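PDB 1YC9: multidrug resistance protein from Vibrio cholerae, which forms a trimeric outer membrane channel of the outer membrane factor family for drug efflux and could be involved in resistance to puromycin and acriflavine. Local coordinates for residues 38-49 with 140-151. The protein carries 1 engineered substitution. Numbering follows the deposited sequence.
Sequences LIEEALQHSPSL and RLMISTSIANAY
Helix 38-44 runs nearly antiparallel to helix 140-151, their axes 9.6 Å apart at an angle of 149°, and the CA atoms come nearest at Ile39 and Ser144. The small serine suits that spot, since Ile39 CG2 can lie against its CB and Ile39 CD1 can rest near its carbonyl. Ile143 is a knob into a hole formed by Ala42, Leu43, Ser48 and Leu49. Its CG2, anti to the backbone N, presses on Ala42 CB at 3.9 Å and on Leu43 CD2, while its CD1 rests on the peptide between Ser48 and Leu49, 3.7 Å from Leu49 N. One turn on, Ile147 divides its branches: CG2 slides past Ile39 CG1 at 3.6 Å, and CD1 meets Ala42 CB at 3.4 Å, tighter than usual for two carbons. Alanine, with a single methyl, lets both isoleucines approach the helix. Leu43 crosses Arg140 at about a right angle, CD2 touching the aliphatic CG and CD1 lying 3.8 Å above one guanidinium face, toward its rim. The arginine thus offers carbon to the leucine while NH1 and NH2 hydrogen-bond to Ala24 O and Asn25 OD1 respectively. At the other end, Leu38 CD1 meets Tyr151 CE1 obliquely at 3.8 Å, and the phenol OH makes hydrogen bonds with Asp32 and Gln34. Ser46 ties the residues on either side of the turn together: its OG donates to Ala42 O at 2.7 Å, in the carbonyl plane, and accepts a weak N-cap bond from Leu49 N. Such side-to-side helix packing builds the helical barrel of outer membrane factors such as TolC; here it joins helices 33-44 and 47-67 to helix 117-183, which also packs on helices 189-223 and 398-433, while Pro47 touches Ala343 of the second subunit.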
ATOM      1  N   LEU A  38      -2.332  -0.711 -28.536  1.00 24.99           N
ATOM      2  CA  LEU A  38      -2.118  -1.184 -27.165  1.00 24.72           C
ATOM      3  C   LEU A  38      -3.077  -0.500 -26.199  1.00 23.12           C
ATOM      4  O   LEU A  38      -3.740  -1.168 -25.425  1.00 23.81           O
ATOM      5  CB  LEU A  38      -0.663  -0.921 -26.736  1.00 23.88           C
ATOM      6  CG  LEU A  38       0.371  -1.824 -27.399  1.00 24.97           C
ATOM      7  CD1 LEU A  38       1.781  -1.312 -27.186  1.00 27.46           C
ATOM      8  CD2 LEU A  38       0.231  -3.227 -26.885  1.00 27.52           C
ATOM      9  N   ILE A  39      -3.200   0.817 -26.284  1.00 22.17           N
ATOM     10  CA  ILE A  39      -4.062   1.504 -25.352  1.00 23.85           C
ATOM     11  C   ILE A  39      -5.530   1.140 -25.653  1.00 24.90           C
ATOM     12  O   ILE A  39      -6.316   0.770 -24.760  1.00 24.94           O
ATOM     13  CB  ILE A  39      -3.766   2.986 -25.353  1.00 23.11           C
ATOM     14  CG1 ILE A  39      -2.369   3.196 -24.742  1.00 24.87           C
ATOM     15  CG2 ILE A  39      -4.815   3.738 -24.589  1.00 25.42           C
ATOM     16  CD1 ILE A  39      -1.882   4.612 -24.767  1.00 25.32           C
ATOM     17  N   GLU A  40      -5.892   1.172 -26.931  1.00 25.28           N
ATOM     18  CA  GLU A  40      -7.241   0.810 -27.334  1.00 27.03           C
ATOM     19  C   GLU A  40      -7.686  -0.574 -26.881  1.00 27.99           C
ATOM     20  O   GLU A  40      -8.783  -0.712 -26.365  1.00 27.80           O
ATOM     21  CB  GLU A  40      -7.381   0.987 -28.832  1.00 27.50           C
ATOM     22  CG  GLU A  40      -7.362   2.479 -29.143  1.00 29.33           C
ATOM     23  CD  GLU A  40      -6.991   3.002 -30.484  0.50 34.25           C
ATOM     24  OE1 GLU A  40      -7.003   2.187 -31.425  0.50 39.57           O
ATOM     25  OE2 GLU A  40      -6.589   4.184 -30.605  0.50 38.45           O
ATOM     26  N   GLU A  41      -6.807  -1.566 -27.011  1.00 29.32           N
ATOM     27  CA  GLU A  41      -7.039  -2.921 -26.506  1.00 30.30           C
ATOM     28  C   GLU A  41      -7.336  -2.924 -25.006  1.00 29.71           C
ATOM     29  O   GLU A  41      -8.309  -3.555 -24.567  1.00 30.37           O
ATOM     30  CB  GLU A  41      -5.829  -3.833 -26.765  1.00 31.58           C
ATOM     31  CG  GLU A  41      -5.638  -4.286 -28.197  1.00 35.69           C
ATOM     32  CD  GLU A  41      -4.233  -4.882 -28.401  1.00 39.81           C
ATOM     33  OE1 GLU A  41      -3.875  -5.842 -27.705  1.00 41.30           O
ATOM     34  OE2 GLU A  41      -3.466  -4.374 -29.230  1.00 43.58           O
ATOM     35  N   ALA A  42      -6.480  -2.257 -24.238  1.00 28.58           N
ATOM     36  CA  ALA A  42      -6.606  -2.187 -22.789  1.00 28.38           C
ATOM     37  C   ALA A  42      -7.906  -1.504 -22.375  1.00 28.87           C
ATOM     38  O   ALA A  42      -8.495  -1.895 -21.406  1.00 27.64           O
ATOM     39  CB  ALA A  42      -5.438  -1.430 -22.178  1.00 27.03           C
ATOM     40  N   LEU A  43      -8.306  -0.441 -23.090  1.00 28.92           N
ATOM     41  CA  LEU A  43      -9.537   0.274 -22.766  1.00 30.50           C
ATOM     42  C   LEU A  43     -10.845  -0.414 -23.244  1.00 32.77           C
ATOM     43  O   LEU A  43     -11.931  -0.015 -22.856  1.00 34.62           O
ATOM     44  CB  LEU A  43      -9.443   1.703 -23.292  1.00 29.66           C
ATOM     45  CG  LEU A  43      -8.376   2.563 -22.580  1.00 31.39           C
ATOM     46  CD1 LEU A  43      -8.366   3.995 -23.151  1.00 34.54           C
ATOM     47  CD2 LEU A  43      -8.519   2.594 -21.050  1.00 31.82           C
ATOM     48  N   GLN A  44     -10.718  -1.436 -24.082  1.00 34.36           N
ATOM     49  CA  GLN A  44     -11.890  -2.155 -24.576  1.00 35.92           C
ATOM     50  C   GLN A  44     -12.230  -3.330 -23.664  1.00 36.39           C
ATOM     51  O   GLN A  44     -13.381  -3.519 -23.272  1.00 35.72           O
ATOM     52  CB  GLN A  44     -11.650  -2.650 -26.004  1.00 35.92           C
ATOM     53  CG  GLN A  44     -12.912  -3.082 -26.733  1.00 39.33           C
ATOM     54  N   HIS A  45     -11.210  -4.113 -23.337  1.00 36.98           N
ATOM     55  CA  HIS A  45     -11.330  -5.227 -22.431  1.00 37.60           C
ATOM     56  C   HIS A  45      -9.942  -5.511 -21.843  1.00 37.13           C
ATOM     57  O   HIS A  45      -8.998  -5.788 -22.571  1.00 37.87           O
ATOM     58  CB  HIS A  45     -11.864  -6.488 -23.131  1.00 39.25           C
ATOM     59  CG  HIS A  45     -12.315  -7.558 -22.176  1.00 41.88           C
ATOM     60  ND1 HIS A  45     -11.498  -8.600 -21.780  1.00 46.75           N
ATOM     61  CD2 HIS A  45     -13.483  -7.724 -21.505  1.00 45.92           C
ATOM     62  CE1 HIS A  45     -12.146  -9.368 -20.919  1.00 47.21           C
ATOM     63  NE2 HIS A  45     -13.352  -8.859 -20.731  1.00 48.60           N
ATOM     64  N   SER A  46      -9.839  -5.409 -20.523  1.00 35.34           N
ATOM     65  CA  SER A  46      -8.642  -5.784 -19.760  1.00 32.97           C
ATOM     66  C   SER A  46      -9.113  -5.853 -18.304  1.00 31.98           C
ATOM     67  O   SER A  46     -10.113  -5.234 -17.970  1.00 31.09           O
ATOM     68  CB  SER A  46      -7.525  -4.768 -19.921  1.00 31.90           C
ATOM     69  OG  SER A  46      -7.803  -3.512 -19.300  1.00 31.40           O
ATOM     70  N   PRO A  47      -8.439  -6.604 -17.437  1.00 31.04           N
ATOM     71  CA  PRO A  47      -8.835  -6.657 -16.024  1.00 28.87           C
ATOM     72  C   PRO A  47      -8.869  -5.306 -15.288  1.00 28.82           C
ATOM     73  O   PRO A  47      -9.777  -5.085 -14.521  1.00 26.31           O
ATOM     74  CB  PRO A  47      -7.806  -7.620 -15.413  1.00 29.84           C
ATOM     75  CG  PRO A  47      -7.421  -8.506 -16.577  1.00 29.09           C
ATOM     76  CD  PRO A  47      -7.346  -7.554 -17.742  1.00 31.33           C
ATOM     77  N   SER A  48      -7.909  -4.434 -15.530  1.00 27.83           N
ATOM     78  CA  SER A  48      -7.908  -3.130 -14.890  1.00 29.43           C
ATOM     79  C   SER A  48      -9.106  -2.305 -15.313  1.00 29.22           C
ATOM     80  O   SER A  48      -9.699  -1.601 -14.513  1.00 29.54           O
ATOM     81  CB  SER A  48      -6.616  -2.382 -15.182  1.00 30.23           C
ATOM     82  OG  SER A  48      -5.585  -2.838 -14.335  1.00 33.65           O
ATOM     83  N   LEU A  49      -9.453  -2.415 -16.587  1.00 29.58           N
ATOM     84  CA  LEU A  49     -10.656  -1.798 -17.104  1.00 30.07           C
ATOM     85  C   LEU A  49     -11.882  -2.325 -16.374  1.00 28.73           C
ATOM     86  O   LEU A  49     -12.672  -1.566 -15.854  1.00 27.47           O
ATOM     87  CB  LEU A  49     -10.813  -2.067 -18.598  1.00 30.57           C
ATOM     88  CG  LEU A  49     -12.147  -1.563 -19.133  1.00 32.84           C
ATOM     89  CD1 LEU A  49     -12.176  -0.059 -19.132  1.00 35.13           C
ATOM     90  CD2 LEU A  49     -12.503  -2.114 -20.481  1.00 35.85           C
ATOM     91  N   ARG A 140      -9.185   5.290 -16.086  1.00 27.14           N
ATOM     92  CA  ARG A 140      -8.852   5.301 -17.483  1.00 27.16           C
ATOM     93  C   ARG A 140      -7.468   5.920 -17.703  1.00 27.03           C
ATOM     94  O   ARG A 140      -6.660   5.395 -18.466  1.00 26.37           O
ATOM     95  CB  ARG A 140      -9.885   6.109 -18.230  1.00 28.63           C
ATOM     96  CG  ARG A 140      -9.768   5.989 -19.740  1.00 31.48           C
ATOM     97  CD  ARG A 140     -10.403   7.164 -20.434  1.00 34.22           C
ATOM     98  NE  ARG A 140     -10.731   6.902 -21.837  1.00 35.59           N
ATOM     99  CZ  ARG A 140     -10.216   7.564 -22.864  1.00 36.54           C
ATOM    100  NH1 ARG A 140      -9.272   8.478 -22.679  1.00 37.74           N
ATOM    101  NH2 ARG A 140     -10.618   7.289 -24.098  1.00 37.08           N
ATOM    102  N   LEU A 141      -7.214   7.039 -17.030  1.00 26.70           N
ATOM    103  CA  LEU A 141      -5.938   7.741 -17.125  1.00 27.27           C
ATOM    104  C   LEU A 141      -4.789   6.885 -16.630  1.00 25.94           C
ATOM    105  O   LEU A 141      -3.708   6.894 -17.208  1.00 24.65           O
ATOM    106  CB  LEU A 141      -5.990   9.036 -16.318  1.00 27.40           C
ATOM    107  CG  LEU A 141      -5.251  10.328 -16.699  1.00 32.86           C
ATOM    108  CD1 LEU A 141      -4.332  10.832 -15.574  1.00 34.86           C
ATOM    109  CD2 LEU A 141      -4.601  10.360 -18.092  1.00 31.52           C
ATOM    110  N   MET A 142      -5.024   6.147 -15.550  1.00 25.40           N
ATOM    111  CA  MET A 142      -3.988   5.307 -14.960  1.00 25.44           C
ATOM    112  C   MET A 142      -3.625   4.154 -15.888  1.00 24.01           C
ATOM    113  O   MET A 142      -2.467   3.739 -15.958  1.00 22.56           O
ATOM    114  CB  MET A 142      -4.446   4.765 -13.604  1.00 25.34           C
ATOM    115  CG  MET A 142      -3.461   3.810 -12.952  1.00 31.85           C
ATOM    116  SD  MET A 142      -3.972   3.304 -11.298  0.50 34.54           S
ATOM    117  CE  MET A 142      -5.538   2.511 -11.656  0.50 32.78           C
ATOM    118  N   ILE A 143      -4.622   3.642 -16.601  1.00 24.40           N
ATOM    119  CA  ILE A 143      -4.406   2.599 -17.602  1.00 24.69           C
ATOM    120  C   ILE A 143      -3.620   3.114 -18.806  1.00 24.08           C
ATOM    121  O   ILE A 143      -2.594   2.541 -19.205  1.00 22.38           O
ATOM    122  CB  ILE A 143      -5.757   1.985 -18.046  1.00 24.95           C
ATOM    123  CG1 ILE A 143      -6.379   1.202 -16.882  1.00 27.52           C
ATOM    124  CG2 ILE A 143      -5.598   1.035 -19.208  1.00 27.27           C
ATOM    125  CD1 ILE A 143      -7.843   0.891 -17.077  1.00 28.39           C
ATOM    126  N   SER A 144      -4.082   4.217 -19.383  1.00 22.53           N
ATOM    127  CA  SER A 144      -3.460   4.678 -20.602  1.00 21.83           C
ATOM    128  C   SER A 144      -2.056   5.195 -20.316  1.00 21.15           C
ATOM    129  O   SER A 144      -1.152   4.921 -21.077  1.00 21.58           O
ATOM    130  CB  SER A 144      -4.330   5.767 -21.253  1.00 22.64           C
ATOM    131  OG  SER A 144      -4.510   6.806 -20.330  1.00 21.47           O
ATOM    132  N   THR A 145      -1.851   5.927 -19.228  1.00 20.83           N
ATOM    133  CA  THR A 145      -0.545   6.460 -18.929  1.00 21.48           C
ATOM    134  C   THR A 145       0.411   5.333 -18.506  1.00 21.41           C
ATOM    135  O   THR A 145       1.596   5.445 -18.785  1.00 20.80           O
ATOM    136  CB  THR A 145      -0.529   7.566 -17.890  1.00 22.17           C
ATOM    137  OG1 THR A 145      -1.038   7.098 -16.627  1.00 20.95           O
ATOM    138  CG2 THR A 145      -1.402   8.700 -18.299  1.00 22.96           C
ATOM    139  N   SER A 146      -0.083   4.290 -17.829  1.00 20.95           N
ATOM    140  CA  SER A 146       0.812   3.197 -17.424  1.00 22.24           C
ATOM    141  C   SER A 146       1.367   2.498 -18.667  1.00 20.76           C
ATOM    142  O   SER A 146       2.552   2.274 -18.754  1.00 18.98           O
ATOM    143  CB  SER A 146       0.127   2.230 -16.457  1.00 22.64           C
ATOM    144  OG  SER A 146      -0.844   1.495 -17.147  1.00 30.78           O
ATOM    145  N   ILE A 147       0.512   2.277 -19.672  1.00 20.09           N
ATOM    146  CA  ILE A 147       0.912   1.768 -20.958  1.00 20.15           C
ATOM    147  C   ILE A 147       1.860   2.696 -21.714  1.00 18.43           C
ATOM    148  O   ILE A 147       2.922   2.276 -22.157  1.00 17.36           O
ATOM    149  CB  ILE A 147      -0.340   1.393 -21.832  1.00 19.82           C
ATOM    150  CG1 ILE A 147      -1.118   0.252 -21.215  1.00 21.71           C
ATOM    151  CG2 ILE A 147       0.101   1.061 -23.249  1.00 21.35           C
ATOM    152  CD1 ILE A 147      -2.537   0.190 -21.674  1.00 19.66           C
ATOM    153  N   ALA A 148       1.536   3.989 -21.819  1.00 18.94           N
ATOM    154  CA  ALA A 148       2.408   4.933 -22.496  1.00 19.12           C
ATOM    155  C   ALA A 148       3.787   5.038 -21.852  1.00 18.74           C
ATOM    156  O   ALA A 148       4.788   5.118 -22.549  1.00 18.35           O
ATOM    157  CB  ALA A 148       1.756   6.302 -22.537  1.00 20.09           C
ATOM    158  N   ASN A 149       3.849   5.058 -20.515  1.00 19.66           N
ATOM    159  CA  ASN A 149       5.120   5.100 -19.789  1.00 19.20           C
ATOM    160  C   ASN A 149       5.956   3.828 -19.978  1.00 19.43           C
ATOM    161  O   ASN A 149       7.166   3.943 -20.198  1.00 19.30           O
ATOM    162  CB  ASN A 149       4.951   5.449 -18.320  1.00 20.11           C
ATOM    163  CG  ASN A 149       4.681   6.941 -18.112  1.00 21.48           C
ATOM    164  OD1 ASN A 149       5.455   7.786 -18.501  1.00 24.02           O
ATOM    165  ND2 ASN A 149       3.570   7.237 -17.514  1.00 24.80           N
ATOM    166  N   ALA A 150       5.287   2.679 -20.038  1.00 19.06           N
ATOM    167  CA  ALA A 150       5.964   1.421 -20.316  1.00 19.69           C
ATOM    168  C   ALA A 150       6.501   1.428 -21.765  1.00 20.65           C
ATOM    169  O   ALA A 150       7.627   0.998 -22.020  1.00 19.46           O
ATOM    170  CB  ALA A 150       5.079   0.254 -20.017  1.00 19.87           C
ATOM    171  N   TYR A 151       5.743   2.069 -22.658  1.00 21.22           N
ATOM    172  CA  TYR A 151       6.110   2.237 -24.042  1.00 20.72           C
ATOM    173  C   TYR A 151       7.290   3.176 -24.225  1.00 21.13           C
ATOM    174  O   TYR A 151       8.191   2.898 -25.021  1.00 20.31           O
ATOM    175  CB  TYR A 151       4.887   2.694 -24.843  1.00 22.20           C
ATOM    176  CG  TYR A 151       4.944   2.396 -26.325  1.00 21.89           C
ATOM    177  CD1 TYR A 151       4.738   1.114 -26.806  1.00 23.03           C
ATOM    178  CD2 TYR A 151       5.166   3.423 -27.242  1.00 23.16           C
ATOM    179  CE1 TYR A 151       4.776   0.837 -28.164  1.00 24.21           C
ATOM    180  CE2 TYR A 151       5.185   3.168 -28.585  1.00 24.80           C
ATOM    181  CZ  TYR A 151       4.995   1.883 -29.042  1.00 25.17           C
ATOM    182  OH  TYR A 151       5.028   1.647 -30.370  1.00 27.30           O
TER